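Local structure of esterase Rv0045c (Mycobacterium tuberculosis, 6WYN) at residues A[73-78]-A[109-115]; A[51-55]-A[228-232]. The protein hydrolyses carboxylic esters as a monomeric serine esterase of the alpha/beta hydrolase superfamily, preferring short, straight-chain alkyl esters, although its physiological substrate is unknown. One frame throughout, in Å; residues are numbered along the deposited sequence. Where two conformers were deposited one is given.

Contact 1 (A[73-78]-A[109-115]); sequences ISALRW and ALAVDLP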
ATOM      1  N   ILE A  73       6.373  -3.638 -13.431  1.00 13.38           N
ATOM      2  CA  ILE A  73       5.244  -3.122 -12.587  1.00 12.45           C
ATOM      3  C   ILE A  73       3.881  -3.569 -13.150  1.00 12.18           C
ATOM      4  O   ILE A  73       3.571  -3.240 -14.307  1.00 12.23           O
ATOM      5  CB  ILE A  73       5.278  -1.593 -12.484  1.00 13.02           C
ATOM      6  CG1 ILE A  73       6.607  -1.122 -11.883  1.00 12.30           C
ATOM      7  CG2 ILE A  73       4.070  -1.092 -11.665  1.00 13.36           C
ATOM      8  CD1 ILE A  73       6.937  -1.807 -10.582  1.00 12.41           C
ATOM      9  N   SER A  74       3.083  -4.227 -12.308  1.00 10.81           N
ATOM     10  CA  SER A  74       1.655  -4.514 -12.545  1.00 10.56           C
ATOM     11  C   SER A  74       0.819  -3.532 -11.712  1.00 11.00           C
ATOM     12  O   SER A  74       1.333  -3.052 -10.674  1.00 11.43           O
ATOM     13  CB  SER A  74       1.360  -5.938 -12.223  1.00 10.83           C
ATOM     14  OG  SER A  74       0.111  -6.285 -12.795  1.00 10.67           O
ATOM     15  N   ALA A  75      -0.396  -3.213 -12.153  1.00 10.04           N
ATOM     16  CA  ALA A  75      -1.291  -2.296 -11.433  1.00  9.97           C
ATOM     17  C   ALA A  75      -2.726  -2.662 -11.775  1.00 10.07           C
ATOM     18  O   ALA A  75      -2.947  -3.386 -12.813  1.00 10.06           O
ATOM     19  CB  ALA A  75      -0.991  -0.858 -11.736  1.00  9.10           C
ATOM     20  N   LEU A  76      -3.641  -2.268 -10.894  1.00  9.32           N
ATOM     21  CA  LEU A  76      -5.100  -2.264 -11.203  1.00 10.19           C
ATOM     22  C   LEU A  76      -5.506  -0.859 -11.601  1.00 10.22           C
ATOM     23  O   LEU A  76      -5.244   0.098 -10.842  1.00 10.15           O
ATOM     24  CB  LEU A  76      -5.868  -2.738  -9.975  1.00 11.17           C
ATOM     25  CG  LEU A  76      -5.591  -4.166  -9.551  1.00 11.81           C
ATOM     26  CD1 LEU A  76      -6.380  -4.518  -8.306  1.00 12.78           C
ATOM     27  CD2 LEU A  76      -5.920  -5.125 -10.678  1.00 12.54           C
ATOM     28  N   ARG A  77      -6.133  -0.731 -12.766  1.00 11.57           N
ATOM     29  CA  ARG A  77      -6.623   0.559 -13.295  1.00 11.79           C
ATOM     30  C   ARG A  77      -8.142   0.543 -13.183  1.00 11.83           C
ATOM     31  O   ARG A  77      -8.794  -0.327 -13.828  1.00 11.14           O
ATOM     32  CB  ARG A  77      -6.148   0.820 -14.730  1.00 12.94           C
ATOM     33  CG  ARG A  77      -6.497   2.207 -15.246  1.00 13.16           C
ATOM     34  CD  ARG A  77      -5.738   2.592 -16.499  1.00 14.39           C
ATOM     35  NE  ARG A  77      -6.135   1.678 -17.570  1.00 14.62           N
ATOM     36  CZ  ARG A  77      -5.445   1.478 -18.690  1.00 14.74           C
ATOM     37  NH1 ARG A  77      -5.876   0.582 -19.565  1.00 15.06           N
ATOM     38  NH2 ARG A  77      -4.364   2.184 -18.929  1.00 14.53           N
ATOM     39  N   TRP A  78      -8.664   1.484 -12.393  1.00 11.75           N
ATOM     40  CA  TRP A  78     -10.103   1.599 -12.039  1.00 12.34           C
ATOM     41  C   TRP A  78     -10.725   2.762 -12.789  1.00 13.12           C
ATOM     42  O   TRP A  78     -10.096   3.846 -12.802  1.00 12.47           O
ATOM     43  CB  TRP A  78     -10.246   1.848 -10.542  1.00 12.25           C
ATOM     44  CG  TRP A  78      -9.723   0.744  -9.683  1.00 10.91           C
ATOM     45  CD1 TRP A  78      -8.430   0.494  -9.280  1.00 11.65           C
ATOM     46  CD2 TRP A  78     -10.544  -0.249  -9.077  1.00 10.83           C
ATOM     47  NE1 TRP A  78      -8.407  -0.594  -8.452  1.00 10.64           N
ATOM     48  CE2 TRP A  78      -9.694  -1.052  -8.290  1.00 11.44           C
ATOM     49  CE3 TRP A  78     -11.922  -0.489  -9.095  1.00 11.19           C
ATOM     50  CZ2 TRP A  78     -10.191  -2.122  -7.553  1.00 12.14           C
ATOM     51  CZ3 TRP A  78     -12.405  -1.531  -8.342  1.00 11.82           C
ATOM     52  CH2 TRP A  78     -11.555  -2.331  -7.577  1.00 12.09           C
ATOM     53  N   ALA A 109      -8.741   5.602 -10.745  1.00 15.37           N
ATOM     54  CA  ALA A 109      -7.550   5.419  -9.879  1.00 13.34           C
ATOM     55  C   ALA A 109      -6.595   4.369 -10.426  1.00 12.52           C
ATOM     56  O   ALA A 109      -7.041   3.504 -11.130  1.00 12.04           O
ATOM     57  CB  ALA A 109      -8.031   5.037  -8.510  1.00 13.75           C
ATOM     58  N   LEU A 110      -5.333   4.406  -9.997  1.00 11.16           N
ATOM     59  CA  LEU A 110      -4.336   3.368 -10.333  1.00 11.49           C
ATOM     60  C   LEU A 110      -3.798   2.866  -9.005  1.00 10.57           C
ATOM     61  O   LEU A 110      -3.182   3.668  -8.264  1.00 11.02           O
ATOM     62  CB  LEU A 110      -3.240   3.952 -11.229  1.00 11.58           C
ATOM     63  CG  LEU A 110      -2.314   2.910 -11.849  1.00 13.11           C
ATOM     64  CD1 LEU A 110      -3.038   2.119 -12.918  1.00 13.09           C
ATOM     65  CD2 LEU A 110      -1.052   3.530 -12.447  1.00 12.51           C
ATOM     66  N   ALA A 111      -4.003   1.601  -8.730  1.00 10.20           N
ATOM     67  CA  ALA A 111      -3.442   0.933  -7.545  1.00 10.04           C
ATOM     68  C   ALA A 111      -2.287   0.044  -8.013  1.00 10.30           C
ATOM     69  O   ALA A 111      -2.493  -0.956  -8.697  1.00  8.85           O
ATOM     70  CB  ALA A 111      -4.531   0.196  -6.806  1.00  9.72           C
ATOM     71  N   VAL A 112      -1.097   0.472  -7.636  1.00 10.78           N
ATOM     72  CA  VAL A 112       0.094  -0.205  -8.182  1.00 11.32           C
ATOM     73  C   VAL A 112       0.602  -1.323  -7.292  1.00 11.40           C
ATOM     74  O   VAL A 112       0.521  -1.173  -6.092  1.00 12.83           O
ATOM     75  CB  VAL A 112       1.212   0.828  -8.389  1.00 13.14           C
ATOM     76  CG1 VAL A 112       2.411   0.187  -9.019  1.00 15.40           C
ATOM     77  CG2 VAL A 112       0.747   2.010  -9.220  1.00 15.73           C
ATOM     78  N   ASP A 113       1.062  -2.410  -7.902  1.00 10.57           N
ATOM     79  CA  ASP A 113       1.819  -3.447  -7.160  1.00 10.44           C
ATOM     80  C   ASP A 113       3.281  -2.987  -7.073  1.00 11.27           C
ATOM     81  O   ASP A 113       3.888  -2.779  -8.111  1.00 11.10           O
ATOM     82  CB  ASP A 113       1.735  -4.827  -7.805  1.00 11.05           C
ATOM     83  CG  ASP A 113       0.389  -5.545  -7.700  1.00 11.43           C
ATOM     84  OD1 ASP A 113      -0.314  -5.332  -6.682  1.00 10.34           O
ATOM     85  OD2 ASP A 113       0.044  -6.340  -8.638  1.00 10.41           O
ATOM     86  N   LEU A 114       3.780  -2.730  -5.866  1.00 11.13           N
ATOM     87  CA  LEU A 114       5.177  -2.371  -5.635  1.00 11.69           C
ATOM     88  C   LEU A 114       6.041  -3.540  -6.118  1.00 11.22           C
ATOM     89  O   LEU A 114       5.646  -4.683  -6.036  1.00 10.92           O
ATOM     90  CB  LEU A 114       5.426  -2.086  -4.150  1.00 12.09           C
ATOM     91  CG  LEU A 114       4.762  -0.837  -3.560  1.00 12.69           C
ATOM     92  CD1 LEU A 114       5.187  -0.740  -2.125  1.00 14.34           C
ATOM     93  CD2 LEU A 114       5.086   0.447  -4.334  1.00 13.75           C
ATOM     94  N   PRO A 115       7.288  -3.281  -6.564  1.00 11.81           N
ATOM     95  CA  PRO A 115       8.250  -4.353  -6.793  1.00 11.90           C
ATOM     96  C   PRO A 115       8.190  -5.350  -5.644  1.00 12.40           C
ATOM     97  O   PRO A 115       8.059  -5.000  -4.441  1.00 14.07           O
ATOM     98  CB  PRO A 115       9.575  -3.606  -6.882  1.00 12.27           C
ATOM     99  CG  PRO A 115       9.185  -2.296  -7.446  1.00 12.86           C
ATOM    100  CD  PRO A 115       7.833  -1.953  -6.842  1.00 12.50           C
TER
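I73 meets V112 with a branch methyl on each side: CG2 of I73 lies 3.4 Å from CG1 of V112, tighter than usual for two carbons. Both methyls stand anti to their own backbone N (chi1 of V112 -177°), and the two side chains pass at a slant. The other arm of I73 reaches along the chain, its CD1 resting 3.8 Å from CD of P115. Helix 130-144 covers this end, with L137 touching both I73 and V112. Further along the same face, L110 slips CD1 in beside A75, 3.8 Å from its CB, and the same methyl meets CB of R77, whose chain then leads off to a salt bridge with E66. The other face carries L76, A111, A109 and W78. There the indole turns an edge to its partner strand, the carbonyl O of A109 lying in the ring plane, while I102 of helix 99-105 touches both W78 and A111. Between the two faces, antiparallel backbone hydrogen bonds run from D113 N to S74 O (2.9 Å) through the reciprocal pair of L76 and A111 to that of W78 and A109. The result is a strand pair held by backbone hydrogen bonds and mostly apolar contacts, in which the buried D113 carboxylate is probably balanced by its salt bridge with R67 and by the backbone NH groups of H119 and A95.

Contact 2 (A[51-55]-A[228-232]); sequences ENAEQ and KSLRR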
ATOM      1  N   GLU A  51     -18.314  -7.743  -2.217  1.00 16.03           N
ATOM      2  CA  GLU A  51     -17.888  -7.738  -0.797  1.00 16.18           C
ATOM      3  C   GLU A  51     -17.253  -6.396  -0.485  1.00 16.41           C
ATOM      4  O   GLU A  51     -17.571  -5.812   0.576  1.00 16.95           O
ATOM      5  CB  GLU A  51     -16.943  -8.896  -0.481  1.00 18.27           C
ATOM      6  CG  GLU A  51     -17.538 -10.288  -0.657  1.00 19.39           C
ATOM      7  CD  GLU A  51     -16.593 -11.433  -0.289  1.00 23.84           C
ATOM      8  OE1 GLU A  51     -17.006 -12.602  -0.433  1.00 27.67           O
ATOM      9  OE2 GLU A  51     -15.458 -11.178   0.183  1.00 24.56           O
ATOM     10  N   ASN A  52     -16.416  -5.865  -1.379  1.00 14.72           N
ATOM     11  CA  ASN A  52     -15.774  -4.549  -1.185  1.00 14.48           C
ATOM     12  C   ASN A  52     -16.820  -3.443  -1.220  1.00 15.39           C
ATOM     13  O   ASN A  52     -16.725  -2.514  -0.359  1.00 14.58           O
ATOM     14  CB  ASN A  52     -14.658  -4.254  -2.188  1.00 14.40           C
ATOM     15  CG  ASN A  52     -13.565  -5.295  -2.148  1.00 13.71           C
ATOM     16  OD1 ASN A  52     -13.595  -6.215  -2.962  1.00 15.07           O
ATOM     17  ND2 ASN A  52     -12.661  -5.217  -1.176  1.00 11.27           N
ATOM     18  N   ALA A  53     -17.763  -3.470  -2.149  1.00 14.85           N
ATOM     19  CA  ALA A  53     -18.847  -2.453  -2.163  1.00 16.88           C
ATOM     20  C   ALA A  53     -19.640  -2.485  -0.823  1.00 17.25           C
ATOM     21  O   ALA A  53     -19.872  -1.439  -0.278  1.00 18.92           O
ATOM     22  CB  ALA A  53     -19.750  -2.646  -3.354  1.00 16.33           C
ATOM     23  N   GLU A  54     -20.010  -3.655  -0.311  1.00 19.91           N
ATOM     24  CA  GLU A  54     -20.739  -3.804   0.983  1.00 23.88           C
ATOM     25  C   GLU A  54     -19.863  -3.237   2.130  1.00 21.42           C
ATOM     26  O   GLU A  54     -20.321  -2.351   2.854  1.00 20.98           O
ATOM     27  CB  GLU A  54     -21.095  -5.287   1.098  1.00 29.62           C
ATOM     28  CG  GLU A  54     -21.771  -5.724   2.389  1.00 40.49           C
ATOM     29  CD  GLU A  54     -21.855  -7.245   2.584  1.00 55.32           C
ATOM     30  OE1 GLU A  54     -22.654  -7.699   3.459  1.00 62.26           O
ATOM     31  OE2 GLU A  54     -21.112  -7.994   1.882  1.00 59.58           O
ATOM     32  N   GLN A  55     -18.596  -3.630   2.232  1.00 19.11           N
ATOM     33  CA  GLN A  55     -17.672  -3.069   3.262  1.00 19.70           C
ATOM     34  C   GLN A  55     -17.605  -1.546   3.143  1.00 20.28           C
ATOM     35  O   GLN A  55     -17.501  -0.883   4.183  1.00 20.43           O
ATOM     36  CB  GLN A  55     -16.312  -3.745   3.193  1.00 19.69           C
ATOM     37  CG  GLN A  55     -15.367  -3.347   4.306  1.00 20.54           C
ATOM     38  CD  GLN A  55     -14.021  -4.046   4.216  1.00 23.03           C
ATOM     39  OE1 GLN A  55     -13.356  -4.102   3.168  1.00 22.94           O
ATOM     40  NE2 GLN A  55     -13.557  -4.528   5.354  1.00 21.95           N
ATOM     41  N   LYS A 228     -14.287 -12.860   6.891  1.00 17.34           N
ATOM     42  CA  LYS A 228     -14.565 -12.810   5.429  1.00 20.00           C
ATOM     43  C   LYS A 228     -13.647 -11.727   4.832  1.00 18.27           C
ATOM     44  O   LYS A 228     -13.052 -12.001   3.783  1.00 15.68           O
ATOM     45  CB  LYS A 228     -16.056 -12.604   5.175  1.00 26.33           C
ATOM     46  CG  LYS A 228     -16.492 -12.647   3.712  1.00 35.77           C
ATOM     47  CD  LYS A 228     -18.011 -12.467   3.471  1.00 39.91           C
ATOM     48  CE  LYS A 228     -18.416 -11.017   3.332  1.00 44.17           C
ATOM     49  NZ  LYS A 228     -19.682 -10.877   2.574  1.00 51.40           N
ATOM     50  N   SER A 229     -13.435 -10.601   5.527  1.00 15.71           N
ATOM     51  CA  SER A 229     -12.443  -9.577   5.104  0.50 15.49           C
ATOM     52  C   SER A 229     -11.038 -10.184   5.089  1.00 16.22           C
ATOM     53  O   SER A 229     -10.326  -9.985   4.090  1.00 12.95           O
ATOM     54  CB  SER A 229     -12.508  -8.354   5.955  0.50 14.88           C
ATOM     55  OG  SER A 229     -13.766  -7.738   5.785  0.50 14.51           O
ATOM     56  N   LEU A 230     -10.656 -10.936   6.132  1.00 15.29           N
ATOM     57  CA  LEU A 230      -9.305 -11.561   6.164  1.00 16.31           C
ATOM     58  C   LEU A 230      -9.123 -12.556   5.007  1.00 18.06           C
ATOM     59  O   LEU A 230      -8.026 -12.557   4.394  1.00 16.90           O
ATOM     60  CB  LEU A 230      -9.073 -12.252   7.507  1.00 16.65           C
ATOM     61  CG  LEU A 230      -9.032 -11.335   8.731  1.00 15.92           C
ATOM     62  CD1 LEU A 230      -8.772 -12.152  10.006  1.00 15.87           C
ATOM     63  CD2 LEU A 230      -7.982 -10.225   8.571  1.00 15.93           C
ATOM     64  N   ARG A 231     -10.129 -13.389   4.757  1.00 18.87           N
ATOM     65  CA  ARG A 231     -10.137 -14.418   3.676  1.00 23.17           C
ATOM     66  C   ARG A 231      -9.924 -13.717   2.317  1.00 19.53           C
ATOM     67  O   ARG A 231      -9.168 -14.222   1.479  1.00 18.31           O
ATOM     68  CB  ARG A 231     -11.477 -15.163   3.751  1.00 25.77           C
ATOM     69  CG  ARG A 231     -11.680 -16.234   2.693  1.00 36.29           C
ATOM     70  CD  ARG A 231     -12.974 -17.043   2.827  1.00 43.05           C
ATOM     71  NE  ARG A 231     -13.118 -17.648   4.159  1.00 54.97           N
ATOM     72  CZ  ARG A 231     -12.638 -18.849   4.551  1.00 59.84           C
ATOM     73  NH1 ARG A 231     -11.968 -19.629   3.707  1.00 60.32           N
ATOM     74  NH2 ARG A 231     -12.843 -19.265   5.800  1.00 53.77           N
ATOM     75  N   ARG A 232     -10.627 -12.603   2.099  1.00 16.66           N
ATOM     76  CA  ARG A 232     -10.512 -11.852   0.818  1.00 17.45           C
ATOM     77  C   ARG A 232      -9.068 -11.366   0.670  1.00 16.57           C
ATOM     78  O   ARG A 232      -8.509 -11.492  -0.437  1.00 14.81           O
ATOM     79  CB  ARG A 232     -11.487 -10.672   0.853  1.00 18.06           C
ATOM     80  CG  ARG A 232     -11.487  -9.788  -0.385  1.00 19.96           C
ATOM     81  CD  ARG A 232     -12.877  -9.237  -0.636  1.00 19.84           C
ATOM     82  NE  ARG A 232     -13.184  -7.991   0.053  1.00 23.31           N
ATOM     83  CZ  ARG A 232     -13.864  -7.886   1.191  1.00 23.70           C
ATOM     84  NH1 ARG A 232     -14.312  -8.968   1.804  1.00 22.06           N
ATOM     85  NH2 ARG A 232     -14.087  -6.695   1.718  1.00 23.92           N
TER
HETATM   86  O   HOH W   1     -21.959 -10.287   3.923  1.00 45.00           O
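R232 threads its guanidinium in among the side chains of helix 49-55 and buries more surface here than any other residue of the pair. Its chain starts out anti to the backbone N and then bends twice, at chi2 and chi3, which brings the flat head back against the E51-Q55 turn. CB of E51 sits over one face, 3.4 Å above the plane and offset toward the rim. On the Q55 side NH2 of R232 lies 3.1 Å from OE1 of Q55, which is hydrogen-bonded to T100 of helix 99-105.

E51 comes next in buried area. Its extended chain slides past R232 in the opposite direction and ends in a salt bridge, OE2 to NH1 of R232 at 3.0 Å. The hydrogen bond within it is weak, bent to 130° at the hydrogen, and the carboxylate plane stands 81° from that of the guanidinium. The ion pair probably owes more to charge than to alignment.

K228 passes at a slant over the end of E51, its CD 4.0 Å from OE1 of E51. The kink at chi3 (88°) turns NZ toward E54 for a salt bridge with a weak hydrogen bond, NZ of K228 to OE2 of E54 at 3.3 Å. Water 1 spans the same pair more firmly, accepting from NZ of K228 and donating to OE1 of E54, both at 2.7 Å. The axes of segments 51-55 and 228-232 are 11.7 Å apart at closest, so long polar side chains do the bridging. This is a polar helix-helix interface, away from the annotated sites, joining the first helix of the model to helix 227-237. The latter falls between strands 174-178 and 273-278, where alpha/beta hydrolases commonly carry their inserted cap, and is probably part of the cap domain.

In the fold
Contact 1 is nested along the chain inside the loop closed by contact 2: 51-55 comes first, then 73-78 and 109-115, and last 228-232. Their centres lie 20 Å apart, and the nearest atoms, about 6 Å from one another, do not touch. Contact 1 lies within the mixed eight-stranded sheet of the alpha/beta domain, where strand 73-78 runs antiparallel to both its neighbours, whereas contact 2 joins two helices outside that sheet. Helix 99-105 lies against both, meeting W78 and A111 through I102 and Q55 and R232 through T100. Contact 2 thus links the helix that precedes the sheet in the chain to helix 227-237, probably of the cap.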